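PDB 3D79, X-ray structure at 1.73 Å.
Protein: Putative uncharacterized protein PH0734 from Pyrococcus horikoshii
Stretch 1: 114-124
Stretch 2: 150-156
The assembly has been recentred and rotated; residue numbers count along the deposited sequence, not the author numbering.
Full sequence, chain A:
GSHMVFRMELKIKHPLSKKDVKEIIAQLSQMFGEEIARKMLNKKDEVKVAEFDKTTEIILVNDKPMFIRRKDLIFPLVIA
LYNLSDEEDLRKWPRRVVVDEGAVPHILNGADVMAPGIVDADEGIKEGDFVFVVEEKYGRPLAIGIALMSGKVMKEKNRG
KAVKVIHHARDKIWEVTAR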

# COMPACT_ATOMS: atom_id res chain seq x y z
N MET A 114 13.69 -1.00 7.95
CA MET A 114 14.80 -0.25 8.53
C MET A 114 15.55 0.51 7.44
O MET A 114 15.75 -0.01 6.34
CB MET A 114 15.75 -1.19 9.27
CG MET A 114 15.05 -2.09 10.31
SD MET A 114 14.20 -1.14 11.59
CE MET A 114 15.57 -0.31 12.38
N ALA A 115 15.99 1.73 7.76
CA ALA A 115 16.68 2.60 6.79
C ALA A 115 17.87 1.97 6.05
O ALA A 115 18.04 2.24 4.86
CB ALA A 115 17.08 3.92 7.43
N PRO A 116 18.72 1.16 6.73
CA PRO A 116 19.85 0.58 5.98
C PRO A 116 19.48 -0.28 4.77
O PRO A 116 20.32 -0.44 3.87
CB PRO A 116 20.59 -0.26 7.03
CG PRO A 116 19.64 -0.43 8.17
CD PRO A 116 18.76 0.79 8.16
N GLY A 117 18.26 -0.80 4.73
CA GLY A 117 17.81 -1.69 3.65
C GLY A 117 17.10 -1.00 2.50
O GLY A 117 16.68 -1.65 1.55
N ILE A 118 16.94 0.32 2.62
CA ILE A 118 16.23 1.10 1.61
C ILE A 118 17.18 1.58 0.52
O ILE A 118 18.16 2.28 0.81
CB ILE A 118 15.46 2.29 2.25
CG1 ILE A 118 14.35 1.76 3.16
CG2 ILE A 118 14.88 3.23 1.17
CD1 ILE A 118 13.65 2.81 3.99
N VAL A 119 16.88 1.23 -0.73
CA VAL A 119 17.70 1.61 -1.88
C VAL A 119 17.12 2.80 -2.66
O VAL A 119 17.84 3.47 -3.42
CB VAL A 119 17.98 0.42 -2.83
CG1 VAL A 119 18.80 -0.65 -2.12
CG2 VAL A 119 16.69 -0.16 -3.39
N ASP A 120 15.82 3.06 -2.48
CA ASP A 120 15.16 4.20 -3.11
C ASP A 120 13.83 4.43 -2.42
O ASP A 120 13.29 3.53 -1.80
CB ASP A 120 14.91 3.93 -4.61
CG ASP A 120 14.42 5.16 -5.35
OD1 ASP A 120 14.80 6.28 -4.98
OD2 ASP A 120 13.64 4.99 -6.32
N ALA A 121 13.33 5.66 -2.52
CA ALA A 121 12.04 6.04 -1.97
C ALA A 121 11.52 7.24 -2.75
O ALA A 121 12.30 8.03 -3.28
CB ALA A 121 12.15 6.36 -0.47
N ASP A 122 10.20 7.36 -2.82
CA ASP A 122 9.58 8.53 -3.43
C ASP A 122 9.87 9.76 -2.57
O ASP A 122 9.47 9.81 -1.41
CB ASP A 122 8.07 8.29 -3.55
CG ASP A 122 7.31 9.52 -4.01
OD1 ASP A 122 7.92 10.43 -4.61
OD2 ASP A 122 6.09 9.56 -3.77
N GLU A 123 10.57 10.74 -3.14
CA GLU A 123 10.91 11.95 -2.38
C GLU A 123 9.68 12.76 -1.97
O GLU A 123 9.76 13.63 -1.10
CB GLU A 123 11.92 12.80 -3.16
CG GLU A 123 13.26 12.10 -3.37
CD GLU A 123 14.44 13.05 -3.42
OE1 GLU A 123 14.25 14.27 -3.26
OE2 GLU A 123 15.58 12.56 -3.63
N GLY A 124 8.53 12.45 -2.57
CA GLY A 124 7.27 13.09 -2.22
C GLY A 124 6.70 12.64 -0.88
O GLY A 124 5.82 13.30 -0.33
N SER A 150 10.64 11.11 6.10
CA SER A 150 10.34 11.59 4.76
C SER A 150 11.06 10.70 3.73
O SER A 150 12.02 10.00 4.08
CB SER A 150 10.79 13.04 4.59
OG SER A 150 12.21 13.12 4.55
N GLY A 151 10.61 10.74 2.48
CA GLY A 151 11.27 10.01 1.40
C GLY A 151 12.73 10.40 1.24
O GLY A 151 13.59 9.54 1.04
N LYS A 152 13.01 11.70 1.32
CA LYS A 152 14.38 12.21 1.25
C LYS A 152 15.25 11.63 2.37
O LYS A 152 16.38 11.20 2.12
CB LYS A 152 14.39 13.74 1.33
CG LYS A 152 13.94 14.43 0.05
CD LYS A 152 13.91 15.95 0.21
CE LYS A 152 15.31 16.55 0.31
NZ LYS A 152 16.02 16.58 -1.01
N VAL A 153 14.71 11.62 3.58
CA VAL A 153 15.45 11.11 4.74
C VAL A 153 15.69 9.60 4.60
O VAL A 153 16.76 9.10 4.94
CB VAL A 153 14.77 11.51 6.07
CG1 VAL A 153 15.37 10.75 7.25
CG2 VAL A 153 14.91 13.02 6.30
N MET A 154 14.69 8.89 4.07
CA MET A 154 14.83 7.45 3.80
C MET A 154 16.01 7.14 2.87
O MET A 154 16.69 6.13 3.05
CB MET A 154 13.55 6.88 3.18
CG MET A 154 12.36 6.81 4.11
SD MET A 154 11.03 5.89 3.29
CE MET A 154 9.66 6.23 4.40
N LYS A 155 16.24 8.01 1.89
CA LYS A 155 17.34 7.83 0.94
C LYS A 155 18.71 8.20 1.52
O LYS A 155 19.73 7.64 1.11
CB LYS A 155 17.07 8.64 -0.34
CG LYS A 155 15.91 8.09 -1.16
CD LYS A 155 15.52 9.04 -2.29
CE LYS A 155 16.55 9.03 -3.41
NZ LYS A 155 16.27 10.10 -4.42
N GLU A 156 18.71 9.12 2.47
CA GLU A 156 19.92 9.69 3.07
C GLU A 156 20.46 8.86 4.23
O GLU A 156 21.68 8.72 4.40
CB GLU A 156 19.63 11.12 3.55
CG GLU A 156 20.77 11.82 4.29
CD GLU A 156 21.90 12.31 3.38
OE1 GLU A 156 21.70 12.43 2.14
OE2 GLU A 156 23.00 12.59 3.91
O HOH W 1 14.00 8.81 -5.75
O HOH W 2 11.03 13.95 1.30

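The closest backbone approach in this contact is made by a glycine: at Gly151, in the first turn of the helix, the CA lies 3.3 Å from Asp122 O in a CA-H...O contact with an angle of 161° at the hydrogen, and 4.3 Å from Glu123 CA. A CB at Gly151 would point toward stretch 1 and fall 1.9 Å from Asp122 O, an outright clash, so the absence of a side chain is what lets the two stretches come this close. Just before it, Ser150 caps the helix: with chi1 in p, its OG accepts from Val153 N at 3.1 Å. On the other side of the contact, Asp122 OD1 accepts from Gly124 N at 2.9 Å, bracing the loop whose carbonyl meets Gly151.

No direct backbone-to-backbone hydrogen bond joins the stretches; the polar links run through side chains and water. Glu123 sits between two lysines one helical turn apart. Its CB points sideways, but chi1 in m and chi2 at -149° bring the carboxylate to the helix, where Glu123 OE2 accepts from Lys155 NZ at 2.7 Å in a salt bridge. A second, long salt bridge spans 3.7 Å from Glu123 OE1 to Lys152 NZ. Long side chains with charged ends suit this exposed margin: the ends pair at the surface while the lysine methylenes lie against stretch 1, with Lys152 CG 3.3 Å from Glu123 OE1 and Lys155 CD 3.5 Å from Ala121 O.

Asp120 adds a looser charge contact, its OD1 lying 4.1 Å from Lys155 NZ, beyond salt-bridge range. Water 1 bridges these groups, donating to Asp120 OD1 at 2.8 Å and accepting from Lys155 NZ at 2.9 Å. Water 2 makes a second bridge, donating to Glu123 O at 2.7 Å and accepting from Lys152 N at 3.0 Å; that amide lies in the first helical turn, and the water links it to Glu123 O in the other stretch.

Apolar packing fills the space beside these links. Ala121 points its CB toward the helix, 3.9 Å from Met154 CB and 3.8 Å from Gly151 O; its small methyl fits against the helix backbone. Ile118 also points toward stretch 2, placing CD1 4.1 Å from Met154 SD and CG2 3.9 Å from Met154 O. Met154, buried and extended with chi2 and chi3 both in t, offers both its CB and its sulfur to these neighbours. Together the stretches bury 483 Å², at the cost of leaving Ala121 N without a polar partner.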